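DUF416 domain-containing protein (Shewanella baltica, PDB 2Q9R) is of unknown function but forms an all-helical DUF416 fold that pairs with a second copy and holds benzoic acid in a pocket reached by both subunits. Local coordinates at residues Pro33-Phe38 with Cys42-Pro47; Asn80-Ala85 with Tyr90-Ala95. All coordinates share one frame; numbering follows the deposited sequence.

Contact 1: Pro33-Phe38 with Cys42-Pro47; sequences PNYQLF and CEFGDP. With BEZ (benzoic acid), chain E.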
ATOM      1  N   PRO A  33       6.681  12.058  -5.850  1.00 42.29           N
ATOM      2  CA  PRO A  33       7.123  11.733  -4.484  1.00 42.73           C
ATOM      3  C   PRO A  33       8.174  10.633  -4.388  1.00 42.35           C
ATOM      4  O   PRO A  33       9.004  10.636  -3.477  1.00 42.35           O
ATOM      5  CB  PRO A  33       5.835  11.317  -3.805  1.00 45.51           C
ATOM      6  CG  PRO A  33       4.779  12.106  -4.529  1.00 41.98           C
ATOM      7  CD  PRO A  33       5.210  12.046  -5.957  1.00 41.17           C
ATOM      8  N   ASN A  34       8.137   9.688  -5.316  1.00 39.84           N
ATOM      9  CA  ASN A  34       9.107   8.642  -5.326  1.00 40.52           C
ATOM     10  C   ASN A  34      10.512   9.226  -5.511  1.00 40.51           C
ATOM     11  O   ASN A  34      11.456   8.827  -4.838  1.00 42.34           O
ATOM     12  CB  ASN A  34       8.798   7.648  -6.443  1.00 42.39           C
ATOM     13  CG  ASN A  34       7.467   6.920  -6.264  1.00 40.95           C
ATOM     14  OD1 ASN A  34       6.948   6.731  -5.146  1.00 43.97           O
ATOM     15  ND2 ASN A  34       6.898   6.502  -7.394  1.00 40.74           N
ATOM     16  N   TYR A  35      10.656  10.156  -6.444  1.00 39.41           N
ATOM     17  CA  TYR A  35      11.969  10.773  -6.710  1.00 42.94           C
ATOM     18  C   TYR A  35      12.359  11.626  -5.507  1.00 42.94           C
ATOM     19  O   TYR A  35      13.484  11.547  -4.998  1.00 42.01           O
ATOM     20  CB  TYR A  35      11.977  11.547  -8.026  1.00 44.27           C
ATOM     21  CG  TYR A  35      13.344  12.026  -8.363  1.00 40.00           C
ATOM     22  CD1 TYR A  35      13.872  13.173  -7.739  1.00 41.27           C
ATOM     23  CD2 TYR A  35      14.146  11.329  -9.267  1.00 43.49           C
ATOM     24  CE1 TYR A  35      15.114  13.593  -7.993  1.00 37.28           C
ATOM     25  CE2 TYR A  35      15.415  11.774  -9.565  1.00 42.96           C
ATOM     26  CZ  TYR A  35      15.892  12.900  -8.929  1.00 47.56           C
ATOM     27  OH  TYR A  35      17.154  13.300  -9.202  1.00 42.12           O
ATOM     28  N   GLN A  36      11.381  12.349  -4.964  1.00 43.13           N
ATOM     29  CA  GLN A  36      11.643  13.232  -3.842  1.00 44.69           C
ATOM     30  C   GLN A  36      12.151  12.440  -2.637  1.00 43.84           C
ATOM     31  O   GLN A  36      13.113  12.846  -1.981  1.00 44.22           O
ATOM     32  CB  GLN A  36      10.387  14.020  -3.469  1.00 46.02           C
ATOM     33  CG  GLN A  36      10.032  15.089  -4.485  1.00 51.66           C
ATOM     34  CD  GLN A  36       8.669  15.663  -4.257  1.00 52.49           C
ATOM     35  OE1 GLN A  36       7.735  14.941  -3.948  1.00 47.96           O
ATOM     36  NE2 GLN A  36       8.532  16.968  -4.442  1.00 52.37           N
ATOM     37  N   LEU A  37      11.494  11.335  -2.336  1.00 42.40           N
ATOM     38  CA  LEU A  37      11.874  10.543  -1.176  1.00 42.97           C
ATOM     39  C   LEU A  37      13.292   9.963  -1.368  1.00 43.20           C
ATOM     40  O   LEU A  37      14.144  10.079  -0.507  1.00 46.14           O
ATOM     41  CB  LEU A  37      10.857   9.425  -0.902  1.00 42.93           C
ATOM     42  CG  LEU A  37      11.114   8.628   0.422  1.00 36.02           C
ATOM     43  CD1 LEU A  37      11.112   9.567   1.628  1.00 41.58           C
ATOM     44  CD2 LEU A  37      10.136   7.447   0.584  1.00 40.72           C
ATOM     45  N   PHE A  38      13.526   9.328  -2.509  1.00 42.59           N
ATOM     46  CA  PHE A  38      14.827   8.774  -2.806  1.00 42.04           C
ATOM     47  C   PHE A  38      15.944   9.825  -2.676  1.00 40.42           C
ATOM     48  O   PHE A  38      17.019   9.564  -2.121  1.00 38.17           O
ATOM     49  CB  PHE A  38      14.835   8.164  -4.203  1.00 41.58           C
ATOM     50  CG  PHE A  38      16.219   7.829  -4.695  1.00 40.42           C
ATOM     51  CD1 PHE A  38      16.895   6.751  -4.166  1.00 45.97           C
ATOM     52  CD2 PHE A  38      16.848   8.601  -5.657  1.00 42.99           C
ATOM     53  CE1 PHE A  38      18.139   6.432  -4.601  1.00 45.03           C
ATOM     54  CE2 PHE A  38      18.139   8.274  -6.097  1.00 45.81           C
ATOM     55  CZ  PHE A  38      18.771   7.193  -5.574  1.00 41.13           C
ATOM     56  N   CYS A  42      18.718   9.187  -0.071  1.00 45.55           N
ATOM     57  CA  CYS A  42      19.995   8.737  -0.609  1.00 44.90           C
ATOM     58  C   CYS A  42      20.922   9.900  -1.007  1.00 45.13           C
ATOM     59  O   CYS A  42      22.005   9.652  -1.491  1.00 41.99           O
ATOM     60  CB  CYS A  42      19.757   7.802  -1.774  1.00 43.99           C
ATOM     61  SG  CYS A  42      19.023   6.227  -1.245  1.00 46.30           S
ATOM     62  N   GLU A  43      20.485  11.140  -0.767  1.00 44.55           N
ATOM     63  CA  GLU A  43      21.282  12.360  -0.990  1.00 47.26           C
ATOM     64  C   GLU A  43      21.775  12.392  -2.432  1.00 46.29           C
ATOM     65  O   GLU A  43      22.969  12.468  -2.689  1.00 45.36           O
ATOM     66  CB  GLU A  43      22.421  12.452   0.019  1.00 47.32           C
ATOM     67  CG  GLU A  43      21.934  12.346   1.457  1.00 51.95           C
ATOM     68  CD  GLU A  43      23.031  12.492   2.499  1.00 53.91           C
ATOM     69  OE1 GLU A  43      23.736  11.497   2.793  1.00 59.51           O
ATOM     70  OE2 GLU A  43      23.168  13.609   3.042  1.00 66.17           O
ATOM     71  N   PHE A  44      20.820  12.269  -3.353  1.00 43.77           N
ATOM     72  CA  PHE A  44      21.084  12.281  -4.777  1.00 43.79           C
ATOM     73  C   PHE A  44      20.107  13.194  -5.506  1.00 42.56           C
ATOM     74  O   PHE A  44      18.911  13.154  -5.257  1.00 45.24           O
ATOM     75  CB  PHE A  44      20.996  10.874  -5.402  1.00 43.31           C
ATOM     76  CG  PHE A  44      21.223  10.889  -6.897  1.00 41.02           C
ATOM     77  CD1 PHE A  44      22.502  10.790  -7.409  1.00 39.48           C
ATOM     78  CD2 PHE A  44      20.157  11.110  -7.780  1.00 42.67           C
ATOM     79  CE1 PHE A  44      22.713  10.872  -8.779  1.00 47.48           C
ATOM     80  CE2 PHE A  44      20.364  11.207  -9.144  1.00 37.99           C
ATOM     81  CZ  PHE A  44      21.641  11.075  -9.645  1.00 45.39           C
ATOM     82  N   GLY A  45      20.635  14.009  -6.412  1.00 42.38           N
ATOM     83  CA  GLY A  45      19.834  14.656  -7.445  1.00 41.86           C
ATOM     84  C   GLY A  45      19.093  15.870  -6.953  1.00 42.14           C
ATOM     85  O   GLY A  45      19.172  16.251  -5.784  1.00 43.73           O
ATOM     86  N   ASP A  46      18.344  16.470  -7.851  1.00 41.04           N
ATOM     87  CA  ASP A  46      17.603  17.670  -7.541  1.00 43.96           C
ATOM     88  C   ASP A  46      16.152  17.565  -8.044  1.00 42.62           C
ATOM     89  O   ASP A  46      15.898  17.743  -9.245  1.00 41.65           O
ATOM     90  CB  ASP A  46      18.299  18.865  -8.215  1.00 43.34           C
ATOM     91  CG  ASP A  46      17.576  20.164  -7.958  1.00 44.69           C
ATOM     92  OD1 ASP A  46      16.635  20.227  -7.135  1.00 44.72           O
ATOM     93  OD2 ASP A  46      17.995  21.150  -8.546  1.00 48.18           O
ATOM     94  N   PRO A  47      15.204  17.297  -7.136  1.00 44.00           N
ATOM     95  CA  PRO A  47      13.782  17.145  -7.519  1.00 44.65           C
ATOM     96  C   PRO A  47      13.153  18.323  -8.265  1.00 46.57           C
ATOM     97  O   PRO A  47      12.217  18.122  -9.048  1.00 46.24           O
ATOM     98  CB  PRO A  47      13.086  16.895  -6.170  1.00 47.87           C
ATOM     99  CG  PRO A  47      14.143  16.260  -5.333  1.00 46.12           C
ATOM    100  CD  PRO A  47      15.396  17.043  -5.698  1.00 44.37           C
TER
HETATM  101  C   BEZ E 203      11.066   2.597  -0.584  1.00 42.19           C
HETATM  102  O1  BEZ E 203       9.937   2.211  -0.140  1.00 41.62           O
HETATM  103  O2  BEZ E 203      12.148   1.991  -0.313  1.00 42.44           O
HETATM  104  C1  BEZ E 203      11.132   3.814  -1.440  1.00 45.92           C
HETATM  105  C2  BEZ E 203      12.209   4.722  -1.302  1.00 37.52           C
HETATM  106  C3  BEZ E 203      12.232   5.854  -2.115  1.00 35.40           C
HETATM  107  C4  BEZ E 203      11.220   6.069  -3.047  1.00 37.35           C
HETATM  108  C5  BEZ E 203      10.162   5.166  -3.170  1.00 45.68           C
HETATM  109  C6  BEZ E 203      10.115   4.013  -2.366  1.00 37.61           C
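Phe38 and Cys42 are joined by the one backbone hydrogen bond of this contact, Cys42 N to Phe38 O at 2.7 Å and 161°, an i to i+4 bond near the end of helix 17-42, after which Glu43, with positive phi, takes the chain out of the helix. The loop then folds back alongside the turn it has just left, until Pro47 passes Gln36. Phe38 is met by two side chains of the returning loop. Its CG lies opposite the backbone N (chi1 168°), which leans the ring toward the C-terminal end, alongside Cys42; there Cys42 SG approaches CE1 to 3.5 Å, and the sulfur sits obliquely, 4.4 Å from the centroid of the Phe38 ring, in a sulfur-aromatic contact. The second, Phe44, brings CD2 to the edge of the Phe38 ring, near its plane, 3.9 Å from Phe38 CE2. Tyr35 reaches further along the loop. Pro47 CG lies in the plane of the Tyr35 ring at its edge, 3.9 Å from CE1, the two side chains roughly perpendicular. The phenol oxygen arrives over the backbone, Tyr35 OH being 3.5 Å from Gly45 CA, but its hydrogen bond is to Asn80 O. Gln36 adds the flank of its chain, CG against Pro47 CB. Asp46 is the N-cap of the next helix, its OD1 accepting from Ala48 N. On the pocket side, Asn34 O lies 3.3 Å from C4 of the benzoic acid ring and Leu37 CD2 packs on C3. The contact thus forms the corner between helix 17-42 and helix 47-62, with helix 92-111 lying against Tyr35 and Phe38, and Phe148 of the second subunit against Leu37.

Contact 2: Asn80-Ala85 with Tyr90-Ala95; sequences NTPEPA and YGVYPA. With BEZ (benzoic acid), chain E.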
ATOM      1  N   ASN A  80      20.181  14.085 -13.752  1.00 42.51           N
ATOM      2  CA  ASN A  80      19.562  13.741 -12.476  1.00 41.60           C
ATOM      3  C   ASN A  80      18.921  12.343 -12.398  1.00 44.05           C
ATOM      4  O   ASN A  80      18.097  12.069 -11.503  1.00 40.28           O
ATOM      5  CB  ASN A  80      18.523  14.818 -12.148  1.00 42.00           C
ATOM      6  CG  ASN A  80      19.164  16.095 -11.696  1.00 43.49           C
ATOM      7  OD1 ASN A  80      19.481  16.239 -10.531  1.00 42.78           O
ATOM      8  ND2 ASN A  80      19.403  17.011 -12.630  1.00 43.42           N
ATOM      9  N   THR A  81      19.273  11.481 -13.341  1.00 43.50           N
ATOM     10  CA  THR A  81      18.744  10.134 -13.359  1.00 42.11           C
ATOM     11  C   THR A  81      19.803   9.259 -12.684  1.00 44.60           C
ATOM     12  O   THR A  81      20.944   9.203 -13.149  1.00 42.88           O
ATOM     13  CB  THR A  81      18.484   9.647 -14.763  1.00 39.42           C
ATOM     14  OG1 THR A  81      17.595  10.555 -15.433  1.00 43.18           O
ATOM     15  CG2 THR A  81      17.848   8.201 -14.730  1.00 38.77           C
ATOM     16  N   PRO A  82      19.441   8.603 -11.574  1.00 43.09           N
ATOM     17  CA  PRO A  82      20.457   7.794 -10.903  1.00 45.98           C
ATOM     18  C   PRO A  82      20.755   6.428 -11.595  1.00 47.03           C
ATOM     19  O   PRO A  82      19.961   5.911 -12.419  1.00 46.21           O
ATOM     20  CB  PRO A  82      19.864   7.585  -9.504  1.00 45.29           C
ATOM     21  CG  PRO A  82      18.379   7.552  -9.753  1.00 43.36           C
ATOM     22  CD  PRO A  82      18.143   8.548 -10.878  1.00 46.99           C
ATOM     23  N   GLU A  83      21.913   5.888 -11.237  1.00 48.19           N
ATOM     24  CA  GLU A  83      22.368   4.590 -11.693  1.00 49.66           C
ATOM     25  C   GLU A  83      22.144   3.602 -10.590  1.00 47.18           C
ATOM     26  O   GLU A  83      22.674   3.789  -9.508  1.00 45.11           O
ATOM     27  CB  GLU A  83      23.858   4.614 -11.983  1.00 50.37           C
ATOM     28  CG  GLU A  83      24.249   5.365 -13.242  1.00 59.35           C
ATOM     29  CD  GLU A  83      23.835   4.658 -14.531  1.00 67.76           C
ATOM     30  OE1 GLU A  83      23.443   3.464 -14.508  1.00 67.56           O
ATOM     31  OE2 GLU A  83      23.891   5.325 -15.582  1.00 74.74           O
ATOM     32  N   PRO A  84      21.403   2.521 -10.865  1.00 46.59           N
ATOM     33  CA  PRO A  84      21.169   1.528  -9.821  1.00 43.92           C
ATOM     34  C   PRO A  84      22.426   0.888  -9.261  1.00 43.01           C
ATOM     35  O   PRO A  84      22.446   0.533  -8.092  1.00 42.07           O
ATOM     36  CB  PRO A  84      20.252   0.496 -10.482  1.00 47.11           C
ATOM     37  CG  PRO A  84      20.131   0.850 -11.897  1.00 52.45           C
ATOM     38  CD  PRO A  84      20.720   2.202 -12.126  1.00 51.26           C
ATOM     39  N   ALA A  85      23.487   0.781 -10.060  1.00 40.72           N
ATOM     40  CA  ALA A  85      24.757   0.300  -9.527  1.00 41.04           C
ATOM     41  C   ALA A  85      25.253   1.124  -8.335  1.00 44.33           C
ATOM     42  O   ALA A  85      26.049   0.634  -7.515  1.00 44.66           O
ATOM     43  CB  ALA A  85      25.810   0.293 -10.607  1.00 38.40           C
ATOM     44  N   TYR A  90      16.382   0.324  -2.396  1.00 45.36           N
ATOM     45  CA  TYR A  90      15.433  -0.044  -3.445  1.00 46.07           C
ATOM     46  C   TYR A  90      14.920   1.215  -4.199  1.00 45.16           C
ATOM     47  O   TYR A  90      14.620   1.149  -5.401  1.00 41.91           O
ATOM     48  CB  TYR A  90      14.220  -0.866  -2.898  1.00 47.34           C
ATOM     49  CG  TYR A  90      13.296  -1.257  -4.030  1.00 42.85           C
ATOM     50  CD1 TYR A  90      13.608  -2.321  -4.870  1.00 48.51           C
ATOM     51  CD2 TYR A  90      12.177  -0.494  -4.326  1.00 46.84           C
ATOM     52  CE1 TYR A  90      12.805  -2.656  -5.947  1.00 45.86           C
ATOM     53  CE2 TYR A  90      11.366  -0.808  -5.405  1.00 41.84           C
ATOM     54  CZ  TYR A  90      11.694  -1.873  -6.232  1.00 42.90           C
ATOM     55  OH  TYR A  90      10.872  -2.182  -7.297  1.00 46.56           O
ATOM     56  N   GLY A  91      14.802   2.332  -3.478  1.00 42.47           N
ATOM     57  CA  GLY A  91      14.232   3.575  -4.017  1.00 40.93           C
ATOM     58  C   GLY A  91      14.854   4.069  -5.304  1.00 40.32           C
ATOM     59  O   GLY A  91      14.214   4.809  -6.081  1.00 38.31           O
ATOM     60  N   VAL A  92      16.087   3.672  -5.577  1.00 38.68           N
ATOM     61  CA  VAL A  92      16.697   4.022  -6.849  1.00 39.70           C
ATOM     62  C   VAL A  92      15.790   3.620  -8.019  1.00 41.44           C
ATOM     63  O   VAL A  92      15.697   4.341  -9.007  1.00 39.52           O
ATOM     64  CB  VAL A  92      18.126   3.426  -7.009  1.00 40.51           C
ATOM     65  CG1 VAL A  92      18.095   1.879  -7.085  1.00 38.67           C
ATOM     66  CG2 VAL A  92      18.828   4.070  -8.220  1.00 40.62           C
ATOM     67  N   TYR A  93      15.070   2.497  -7.884  1.00 41.51           N
ATOM     68  CA  TYR A  93      14.251   2.003  -8.963  1.00 39.64           C
ATOM     69  C   TYR A  93      13.025   2.871  -9.257  1.00 41.47           C
ATOM     70  O   TYR A  93      12.862   3.319 -10.381  1.00 39.86           O
ATOM     71  CB  TYR A  93      13.931   0.516  -8.771  1.00 40.25           C
ATOM     72  CG  TYR A  93      15.185  -0.348  -8.840  1.00 35.42           C
ATOM     73  CD1 TYR A  93      15.810  -0.597 -10.050  1.00 38.70           C
ATOM     74  CD2 TYR A  93      15.756  -0.871  -7.685  1.00 39.24           C
ATOM     75  CE1 TYR A  93      16.979  -1.350 -10.136  1.00 42.97           C
ATOM     76  CE2 TYR A  93      16.906  -1.653  -7.762  1.00 37.58           C
ATOM     77  CZ  TYR A  93      17.519  -1.879  -8.988  1.00 42.22           C
ATOM     78  OH  TYR A  93      18.669  -2.640  -9.057  1.00 40.07           O
ATOM     79  N   PRO A  94      12.148   3.098  -8.272  1.00 41.37           N
ATOM     80  CA  PRO A  94      11.073   4.050  -8.573  1.00 41.32           C
ATOM     81  C   PRO A  94      11.517   5.485  -8.916  1.00 43.64           C
ATOM     82  O   PRO A  94      10.849   6.157  -9.722  1.00 42.03           O
ATOM     83  CB  PRO A  94      10.172   4.014  -7.314  1.00 42.65           C
ATOM     84  CG  PRO A  94      10.882   3.203  -6.290  1.00 44.01           C
ATOM     85  CD  PRO A  94      12.026   2.479  -6.944  1.00 41.24           C
ATOM     86  N   ALA A  95      12.603   5.961  -8.306  1.00 44.35           N
ATOM     87  CA  ALA A  95      13.149   7.290  -8.621  1.00 43.38           C
ATOM     88  C   ALA A  95      13.560   7.365 -10.086  1.00 42.84           C
ATOM     89  O   ALA A  95      13.184   8.303 -10.784  1.00 42.49           O
ATOM     90  CB  ALA A  95      14.332   7.639  -7.706  1.00 44.34           C
TER
HETATM   91  C   BEZ E 203      11.066   2.597  -0.584  1.00 42.19           C
HETATM   92  O1  BEZ E 203       9.937   2.211  -0.140  1.00 41.62           O
HETATM   93  O2  BEZ E 203      12.148   1.991  -0.313  1.00 42.44           O
HETATM   94  C1  BEZ E 203      11.132   3.814  -1.440  1.00 45.92           C
HETATM   95  C2  BEZ E 203      12.209   4.722  -1.302  1.00 37.52           C
HETATM   96  C3  BEZ E 203      12.232   5.854  -2.115  1.00 35.40           C
HETATM   97  C4  BEZ E 203      11.220   6.069  -3.047  1.00 37.35           C
HETATM   98  C5  BEZ E 203      10.162   5.166  -3.170  1.00 45.68           C
HETATM   99  C6  BEZ E 203      10.115   4.013  -2.366  1.00 37.61           C
HETATM  100  O   HOH W   1      20.590  -1.442  -7.063  1.00 55.31           O
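Val92 and Tyr93, near the start of helix 92-111, receive the proline-rich loop 80-85 in an all-helical fold, an apolar contact without a direct hydrogen bond between the two segments. Ahead of them, Tyr90 packs on helix 120-136 and on Ile135 of the second subunit, while its carbonyl O accepts from Tyr93 N. Gly91 comes next and faces the ligand: its CA is 3.6 Å from C2 of benzoic acid, a closeness that a residue without a side chain permits. Val92 then turns toward the loop. Its CG2, opposite the backbone N, is wedged between two prolines, 3.8 Å from Pro82 CG and also 3.8 Å from Pro84 CA, with the Pro82 and Val92 side chains running antiparallel past one another. The same valine also touches Phe38 of helix 17-42, and its CG1 lies above one face of the Tyr93 ring, toward the rim. The bond from CA to CB of Tyr93 points away from the loop, yet with CG beside the backbone N (chi1 -65°) the ring comes back toward it, bringing CE1 to 3.8 Å from Pro84 CB. Pro94 faces the pocket again, CG against the benzoic acid ring at C5, and Ala95 lies against Phe38. At the outer end, one water bridges the two segments, 2.9 Å from Pro84 O and 3.0 Å from Tyr93 OH.

Overall arrangement
The centres of contacts 1 and 2 each lie about 15 Å from the centre of the chain; both contacts are partly buried and follow one another along the sequence. In each, a loop packs on a helix end: the last turns of helix 17-42 in contact 1, the region near the start of helix 92-111 in contact 2. Contact 1 buries more surface and relies on aromatic rings and a backbone bond, whereas contact 2 is proline against valine and tyrosine, with a water at its edge. Asn80 ties the two loops together, its OD1 taking Asp46 N, and Phe38 reaches helix 92-111. Both border benzoic acid, to which His152 and Ser136 of the second subunit are hydrogen-bonded.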